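Putative beta-glucosidase (Bifidobacterium adolescentis, PDB 5WAB) acts as a family 3 glycoside hydrolase with beta-glucosidase activity, probably cleaving sugars from the non-reducing ends of glycosides such as ginsenosides. Local coordinates at residues Tyr6-Leu20 with Leu29-Met41. Residues are numbered along the deposited sequence; the frame is centred on the assembly and turned at random.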
ATOM      1  N   TYR A   6      19.231 -13.038 -30.863  1.00 29.91           N
ATOM      2  CA  TYR A   6      18.052 -12.695 -31.639  1.00 27.22           C
ATOM      3  C   TYR A   6      16.797 -13.021 -30.840  1.00 26.09           C
ATOM      4  O   TYR A   6      16.673 -14.136 -30.323  1.00 25.74           O
ATOM      5  CB  TYR A   6      18.065 -13.455 -32.958  1.00 24.47           C
ATOM      6  CG  TYR A   6      16.949 -13.115 -33.910  1.00 21.45           C
ATOM      7  CD1 TYR A   6      15.733 -13.776 -33.843  1.00 20.38           C
ATOM      8  CD2 TYR A   6      17.123 -12.159 -34.898  1.00 20.45           C
ATOM      9  CE1 TYR A   6      14.710 -13.479 -34.725  1.00 20.74           C
ATOM     10  CE2 TYR A   6      16.109 -11.855 -35.786  1.00 19.87           C
ATOM     11  CZ  TYR A   6      14.906 -12.521 -35.696  1.00 20.37           C
ATOM     12  OH  TYR A   6      13.892 -12.225 -36.574  1.00 19.91           O
ATOM     13  N   PRO A   7      15.843 -12.083 -30.728  1.00 25.49           N
ATOM     14  CA  PRO A   7      15.968 -10.769 -31.377  1.00 24.87           C
ATOM     15  C   PRO A   7      16.545  -9.671 -30.477  1.00 23.94           C
ATOM     16  O   PRO A   7      16.493  -9.787 -29.251  1.00 22.26           O
ATOM     17  CB  PRO A   7      14.519 -10.442 -31.739  1.00 25.11           C
ATOM     18  CG  PRO A   7      13.737 -11.053 -30.600  1.00 24.96           C
ATOM     19  CD  PRO A   7      14.480 -12.312 -30.210  1.00 25.01           C
ATOM     20  N   SER A   8      17.110  -8.630 -31.097  1.00 25.31           N
ATOM     21  CA  SER A   8      17.546  -7.412 -30.420  1.00 27.06           C
ATOM     22  C   SER A   8      17.188  -6.230 -31.310  1.00 29.23           C
ATOM     23  O   SER A   8      16.617  -6.401 -32.390  1.00 29.55           O
ATOM     24  CB  SER A   8      19.050  -7.428 -30.115  1.00 25.94           C
ATOM     25  OG  SER A   8      19.818  -7.314 -31.300  1.00 25.26           O
ATOM     26  N   VAL A   9      17.551  -5.018 -30.871  1.00 30.27           N
ATOM     27  CA  VAL A   9      17.290  -3.845 -31.705  1.00 31.80           C
ATOM     28  C   VAL A   9      18.185  -3.809 -32.934  1.00 32.12           C
ATOM     29  O   VAL A   9      17.868  -3.105 -33.899  1.00 32.36           O
ATOM     30  CB  VAL A   9      17.442  -2.524 -30.931  1.00 32.38           C
ATOM     31  CG1 VAL A   9      16.178  -2.218 -30.154  1.00 32.37           C
ATOM     32  CG2 VAL A   9      18.668  -2.559 -30.039  1.00 32.06           C
ATOM     33  N   ASN A  10      19.295  -4.548 -32.932  1.00 32.46           N
ATOM     34  CA  ASN A  10      20.124  -4.645 -34.131  1.00 32.44           C
ATOM     35  C   ASN A  10      19.392  -5.325 -35.280  1.00 30.57           C
ATOM     36  O   ASN A  10      19.741  -5.105 -36.446  1.00 30.59           O
ATOM     37  CB  ASN A  10      21.411  -5.411 -33.820  1.00 32.93           C
ATOM     38  CG  ASN A  10      22.273  -4.703 -32.802  1.00 34.24           C
ATOM     39  OD1 ASN A  10      22.304  -3.476 -32.746  1.00 34.79           O
ATOM     40  ND2 ASN A  10      22.992  -5.477 -31.994  1.00 34.76           N
ATOM     41  N   ASP A  11      18.364  -6.111 -34.978  1.00 28.08           N
ATOM     42  CA  ASP A  11      17.607  -6.829 -35.988  1.00 26.16           C
ATOM     43  C   ASP A  11      16.421  -6.030 -36.510  1.00 24.71           C
ATOM     44  O   ASP A  11      15.712  -6.509 -37.401  1.00 25.28           O
ATOM     45  CB  ASP A  11      17.125  -8.172 -35.416  1.00 25.03           C
ATOM     46  CG  ASP A  11      18.273  -9.059 -34.954  1.00 24.47           C
ATOM     47  OD1 ASP A  11      19.181  -9.328 -35.764  1.00 24.75           O
ATOM     48  OD2 ASP A  11      18.274  -9.490 -33.779  1.00 24.68           O
ATOM     49  N   LEU A  12      16.204  -4.822 -36.001  1.00 22.91           N
ATOM     50  CA  LEU A  12      15.038  -4.021 -36.334  1.00 22.45           C
ATOM     51  C   LEU A  12      15.408  -2.829 -37.212  1.00 22.99           C
ATOM     52  O   LEU A  12      16.484  -2.239 -37.071  1.00 23.10           O
ATOM     53  CB  LEU A  12      14.359  -3.514 -35.060  1.00 21.15           C
ATOM     54  CG  LEU A  12      14.027  -4.639 -34.082  1.00 19.67           C
ATOM     55  CD1 LEU A  12      13.447  -4.078 -32.797  1.00 18.71           C
ATOM     56  CD2 LEU A  12      13.097  -5.668 -34.721  1.00 19.20           C
ATOM     57  N   THR A  13      14.488  -2.466 -38.103  1.00 22.28           N
ATOM     58  CA  THR A  13      14.596  -1.208 -38.821  1.00 22.15           C
ATOM     59  C   THR A  13      14.203  -0.057 -37.892  1.00 23.89           C
ATOM     60  O   THR A  13      13.746  -0.262 -36.761  1.00 24.63           O
ATOM     61  CB  THR A  13      13.706  -1.206 -40.065  1.00 20.89           C
ATOM     62  OG1 THR A  13      12.331  -1.180 -39.669  1.00 22.63           O
ATOM     63  CG2 THR A  13      13.943  -2.450 -40.902  1.00 20.51           C
ATOM     64  N   LEU A  14      14.405   1.173 -38.369  1.00 23.47           N
ATOM     65  CA  LEU A  14      14.008   2.333 -37.575  1.00 22.56           C
ATOM     66  C   LEU A  14      12.514   2.314 -37.280  1.00 24.65           C
ATOM     67  O   LEU A  14      12.095   2.574 -36.144  1.00 26.04           O
ATOM     68  CB  LEU A  14      14.394   3.623 -38.292  1.00 22.50           C
ATOM     69  CG  LEU A  14      13.985   4.928 -37.608  1.00 21.95           C
ATOM     70  CD1 LEU A  14      14.668   5.069 -36.266  1.00 21.82           C
ATOM     71  CD2 LEU A  14      14.334   6.098 -38.507  1.00 21.57           C
ATOM     72  N   GLU A  15      11.692   2.007 -38.287  1.00 25.74           N
ATOM     73  CA  GLU A  15      10.248   1.998 -38.076  1.00 26.96           C
ATOM     74  C   GLU A  15       9.849   0.934 -37.064  1.00 26.52           C
ATOM     75  O   GLU A  15       8.920   1.134 -36.272  1.00 26.88           O
ATOM     76  CB  GLU A  15       9.512   1.779 -39.398  1.00 28.55           C
ATOM     77  CG  GLU A  15       9.581   2.946 -40.372  1.00 29.41           C
ATOM     78  CD  GLU A  15      10.838   2.924 -41.225  1.00 31.29           C
ATOM     79  OE1 GLU A  15      11.715   2.059 -41.001  1.00 30.90           O
ATOM     80  OE2 GLU A  15      10.944   3.774 -42.132  1.00 32.58           O
ATOM     81  N   GLU A  16      10.533  -0.214 -37.083  1.00 24.79           N
ATOM     82  CA  GLU A  16      10.248  -1.256 -36.104  1.00 22.67           C
ATOM     83  C   GLU A  16      10.702  -0.847 -34.709  1.00 21.29           C
ATOM     84  O   GLU A  16      10.033  -1.157 -33.719  1.00 20.44           O
ATOM     85  CB  GLU A  16      10.893  -2.568 -36.534  1.00 22.31           C
ATOM     86  CG  GLU A  16      10.215  -3.160 -37.760  1.00 22.25           C
ATOM     87  CD  GLU A  16      10.994  -4.302 -38.378  1.00 22.73           C
ATOM     88  OE1 GLU A  16      12.216  -4.398 -38.126  1.00 21.87           O
ATOM     89  OE2 GLU A  16      10.380  -5.112 -39.114  1.00 22.96           O
ATOM     90  N   LYS A  17      11.843  -0.166 -34.605  1.00 21.22           N
ATOM     91  CA  LYS A  17      12.283   0.323 -33.304  1.00 21.58           C
ATOM     92  C   LYS A  17      11.273   1.295 -32.711  1.00 20.53           C
ATOM     93  O   LYS A  17      10.888   1.174 -31.540  1.00 20.96           O
ATOM     94  CB  LYS A  17      13.642   1.009 -33.431  1.00 22.34           C
ATOM     95  CG  LYS A  17      14.800   0.106 -33.761  1.00 23.33           C
ATOM     96  CD  LYS A  17      16.075   0.933 -33.812  1.00 23.40           C
ATOM     97  CE  LYS A  17      17.246   0.124 -34.293  1.00 23.92           C
ATOM     98  NZ  LYS A  17      18.471   0.961 -34.394  1.00 26.53           N
ATOM     99  N   ALA A  18      10.829   2.269 -33.511  1.00 19.62           N
ATOM    100  CA  ALA A  18       9.893   3.270 -33.014  1.00 19.80           C
ATOM    101  C   ALA A  18       8.544   2.664 -32.662  1.00 21.50           C
ATOM    102  O   ALA A  18       7.887   3.132 -31.726  1.00 24.18           O
ATOM    103  CB  ALA A  18       9.718   4.391 -34.038  1.00 19.93           C
ATOM    104  N   SER A  19       8.110   1.625 -33.383  1.00 20.29           N
ATOM    105  CA  SER A  19       6.815   1.034 -33.062  1.00 19.00           C
ATOM    106  C   SER A  19       6.830   0.401 -31.678  1.00 17.90           C
ATOM    107  O   SER A  19       5.803   0.390 -30.992  1.00 16.16           O
ATOM    108  CB  SER A  19       6.403   0.000 -34.115  1.00 19.06           C
ATOM    109  OG  SER A  19       7.258  -1.127 -34.111  1.00 20.91           O
ATOM    110  N   LEU A  20       7.982  -0.116 -31.247  1.00 16.45           N
ATOM    111  CA  LEU A  20       8.065  -0.751 -29.939  1.00 15.51           C
ATOM    112  C   LEU A  20       7.835   0.229 -28.796  1.00 15.33           C
ATOM    113  O   LEU A  20       7.539  -0.206 -27.677  1.00 13.89           O
ATOM    114  CB  LEU A  20       9.430  -1.418 -29.766  1.00 12.31           C
ATOM    115  CG  LEU A  20       9.722  -2.666 -30.590  1.00 11.54           C
ATOM    116  CD1 LEU A  20      11.104  -3.166 -30.230  1.00 11.28           C
ATOM    117  CD2 LEU A  20       8.682  -3.748 -30.352  1.00 10.71           C
ATOM    118  N   LEU A  29       1.460  -5.045 -25.915  1.00 24.37           N
ATOM    119  CA  LEU A  29       2.715  -4.481 -26.369  1.00 24.96           C
ATOM    120  C   LEU A  29       2.745  -4.478 -27.900  1.00 24.37           C
ATOM    121  O   LEU A  29       1.918  -5.109 -28.565  1.00 23.95           O
ATOM    122  CB  LEU A  29       3.883  -5.285 -25.803  1.00 25.29           C
ATOM    123  CG  LEU A  29       3.928  -5.493 -24.286  1.00 24.05           C
ATOM    124  CD1 LEU A  29       5.063  -6.442 -23.914  1.00 23.80           C
ATOM    125  CD2 LEU A  29       4.073  -4.176 -23.546  1.00 23.41           C
ATOM    126  N   GLN A  30       3.697  -3.739 -28.466  1.00 24.62           N
ATOM    127  CA  GLN A  30       3.818  -3.709 -29.917  1.00 25.82           C
ATOM    128  C   GLN A  30       4.356  -5.047 -30.398  1.00 25.31           C
ATOM    129  O   GLN A  30       5.444  -5.470 -29.994  1.00 25.44           O
ATOM    130  CB  GLN A  30       4.733  -2.578 -30.375  1.00 26.12           C
ATOM    131  CG  GLN A  30       4.974  -2.567 -31.883  1.00 26.79           C
ATOM    132  CD  GLN A  30       3.684  -2.465 -32.703  1.00 28.45           C
ATOM    133  OE1 GLN A  30       2.885  -1.539 -32.523  1.00 28.23           O
ATOM    134  NE2 GLN A  30       3.487  -3.414 -33.618  1.00 28.22           N
ATOM    135  N   GLY A  31       3.596  -5.718 -31.245  1.00 25.55           N
ATOM    136  CA  GLY A  31       4.063  -6.964 -31.803  1.00 25.62           C
ATOM    137  C   GLY A  31       4.800  -6.786 -33.111  1.00 25.29           C
ATOM    138  O   GLY A  31       4.247  -6.250 -34.077  1.00 24.82           O
ATOM    139  N   VAL A  32       6.067  -7.194 -33.136  1.00 25.63           N
ATOM    140  CA  VAL A  32       6.816  -7.334 -34.376  1.00 25.64           C
ATOM    141  C   VAL A  32       6.967  -8.836 -34.578  1.00 29.35           C
ATOM    142  O   VAL A  32       8.063  -9.391 -34.430  1.00 28.89           O
ATOM    143  CB  VAL A  32       8.178  -6.618 -34.311  1.00 23.98           C
ATOM    144  CG1 VAL A  32       8.788  -6.491 -35.704  1.00 25.26           C
ATOM    145  CG2 VAL A  32       8.044  -5.257 -33.647  1.00 23.64           C
ATOM    146  N   GLU A  33       5.847  -9.509 -34.873  1.00 32.41           N
ATOM    147  CA  GLU A  33       5.848 -10.966 -34.966  1.00 34.24           C
ATOM    148  C   GLU A  33       6.752 -11.467 -36.084  1.00 33.17           C
ATOM    149  O   GLU A  33       7.244 -12.599 -36.018  1.00 34.90           O
ATOM    150  CB  GLU A  33       4.426 -11.491 -35.156  1.00 39.13           C
ATOM    151  CG  GLU A  33       3.601 -11.585 -33.875  1.00 42.15           C
ATOM    152  CD  GLU A  33       2.874 -10.290 -33.547  1.00 46.08           C
ATOM    153  OE1 GLU A  33       3.020  -9.312 -34.315  1.00 46.40           O
ATOM    154  OE2 GLU A  33       2.153 -10.253 -32.523  1.00 47.01           O
ATOM    155  N   ALA A  34       6.986 -10.650 -37.115  1.00 30.92           N
ATOM    156  CA  ALA A  34       7.840 -11.077 -38.219  1.00 28.88           C
ATOM    157  C   ALA A  34       9.282 -11.285 -37.782  1.00 26.49           C
ATOM    158  O   ALA A  34      10.040 -11.963 -38.483  1.00 25.47           O
ATOM    159  CB  ALA A  34       7.790 -10.055 -39.353  1.00 29.84           C
ATOM    160  N   LYS A  35       9.680 -10.717 -36.649  1.00 24.63           N
ATOM    161  CA  LYS A  35      11.050 -10.825 -36.180  1.00 23.22           C
ATOM    162  C   LYS A  35      11.092 -11.392 -34.769  1.00 23.30           C
ATOM    163  O   LYS A  35      12.036 -11.142 -34.015  1.00 23.09           O
ATOM    164  CB  LYS A  35      11.763  -9.478 -36.273  1.00 22.51           C
ATOM    165  CG  LYS A  35      11.851  -9.001 -37.715  1.00 21.94           C
ATOM    166  CD  LYS A  35      12.772  -7.818 -37.881  1.00 25.19           C
ATOM    167  CE  LYS A  35      12.961  -7.497 -39.340  1.00 25.92           C
ATOM    168  NZ  LYS A  35      13.869  -6.338 -39.508  1.00 27.90           N
ATOM    169  N   GLY A  36      10.063 -12.158 -34.408  1.00 24.00           N
ATOM    170  CA  GLY A  36      10.057 -12.892 -33.160  1.00 24.36           C
ATOM    171  C   GLY A  36       9.793 -12.086 -31.914  1.00 24.33           C
ATOM    172  O   GLY A  36      10.234 -12.480 -30.830  1.00 24.68           O
ATOM    173  N   ILE A  37       9.090 -10.968 -32.031  1.00 24.15           N
ATOM    174  CA  ILE A  37       8.732 -10.141 -30.888  1.00 24.89           C
ATOM    175  C   ILE A  37       7.212 -10.119 -30.779  1.00 23.18           C
ATOM    176  O   ILE A  37       6.545  -9.313 -31.430  1.00 23.74           O
ATOM    177  CB  ILE A  37       9.305  -8.721 -31.017  1.00 27.38           C
ATOM    178  CG1 ILE A  37      10.820  -8.783 -31.202  1.00 26.23           C
ATOM    179  CG2 ILE A  37       8.961  -7.905 -29.779  1.00 31.31           C
ATOM    180  CD1 ILE A  37      11.460  -7.423 -31.311  1.00 27.46           C
ATOM    181  N   PRO A  38       6.630 -10.988 -29.959  1.00 21.97           N
ATOM    182  CA  PRO A  38       5.169 -11.016 -29.837  1.00 22.14           C
ATOM    183  C   PRO A  38       4.647  -9.840 -29.032  1.00 22.02           C
ATOM    184  O   PRO A  38       5.314  -9.324 -28.132  1.00 21.54           O
ATOM    185  CB  PRO A  38       4.895 -12.342 -29.119  1.00 21.36           C
ATOM    186  CG  PRO A  38       6.147 -13.165 -29.334  1.00 23.24           C
ATOM    187  CD  PRO A  38       7.263 -12.169 -29.351  1.00 22.14           C
ATOM    188  N   GLY A  39       3.439  -9.406 -29.378  1.00 22.92           N
ATOM    189  CA  GLY A  39       2.802  -8.330 -28.650  1.00 23.40           C
ATOM    190  C   GLY A  39       1.958  -8.864 -27.513  1.00 24.10           C
ATOM    191  O   GLY A  39       0.734  -8.962 -27.629  1.00 25.20           O
ATOM    192  N   TYR A  40       2.612  -9.222 -26.411  1.00 23.29           N
ATOM    193  CA  TYR A  40       1.935  -9.832 -25.277  1.00 23.61           C
ATOM    194  C   TYR A  40       0.929  -8.868 -24.655  1.00 25.34           C
ATOM    195  O   TYR A  40       1.068  -7.645 -24.729  1.00 25.14           O
ATOM    196  CB  TYR A  40       2.952 -10.258 -24.220  1.00 23.45           C
ATOM    197  CG  TYR A  40       3.899 -11.365 -24.641  1.00 22.73           C
ATOM    198  CD1 TYR A  40       3.440 -12.471 -25.344  1.00 22.54           C
ATOM    199  CD2 TYR A  40       5.254 -11.306 -24.321  1.00 20.52           C
ATOM    200  CE1 TYR A  40       4.299 -13.484 -25.717  1.00 21.69           C
ATOM    201  CE2 TYR A  40       6.120 -12.314 -24.690  1.00 22.11           C
ATOM    202  CZ  TYR A  40       5.636 -13.403 -25.391  1.00 22.36           C
ATOM    203  OH  TYR A  40       6.487 -14.413 -25.773  1.00 22.08           O
ATOM    204  N   MET A  41      -0.081  -9.441 -23.999  1.00 28.24           N
ATOM    205  CA  MET A  41      -1.140  -8.655 -23.383  1.00 29.26           C
ATOM    206  C   MET A  41      -0.691  -8.088 -22.042  1.00 28.67           C
ATOM    207  O   MET A  41      -0.016  -8.757 -21.255  1.00 28.09           O
ATOM    208  CB  MET A  41      -2.403  -9.499 -23.178  1.00 30.20           C
ATOM    209  CG  MET A  41      -3.539  -8.746 -22.483  1.00 31.07           C
ATOM    210  SD  MET A  41      -5.020  -9.723 -22.127  1.00 32.57           S
ATOM    211  CE  MET A  41      -5.639 -10.052 -23.777  1.00 33.06           C
TER
HETATM  212  O   HOH W   1       6.118  -2.743 -26.890  1.00 27.04           O
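A capping box at the start of helix 14-19, formed by Thr13 and Glu16, also receives Lys35 from the loop that leads into strand 41-44, the first strand of the parallel sheet of the TIM-barrel-like domain. Threonine brings a hydroxyl close to the helix start, where Thr13 OG1 accepts from Glu16 N; the longer glutamate reaches back, and Glu16 OE1 accepts from Thr13 N at 3.0 Å. That same oxygen, through its syn lone pair, forms a salt bridge with Lys35 NZ at 2.9 Å, while the backbone amide comes to its anti side. Lysine suits the place by its length: extended beyond CG, it slides past Leu12 and carries the ammonium to Asp11 O as well, 2.8 Å from NZ and in the carbonyl plane.

Next to this polar end, branched aliphatic side chains fill a small apolar core. The Leu20 and Val32 side chains cross at about a right angle, with Leu20 CD2 3.7 Å from Val32 CG2, and Leu12 meets Ile37 tip to tip. Pro7 sets its CG 3.7 Å from Ile37 CG1; its CB lies over the centre of one face of the Tyr6 ring. Gly36, whose positive phi (76°) favours glycine, offers its O to Arg289 of helix 271-292. At the far end, Gln30 CG lies 3.2 Å from Ser19 O and also touches Ser19 OG, and a water joins Leu20 O to Gln30 N, 3.0 Å from that carbonyl oxygen.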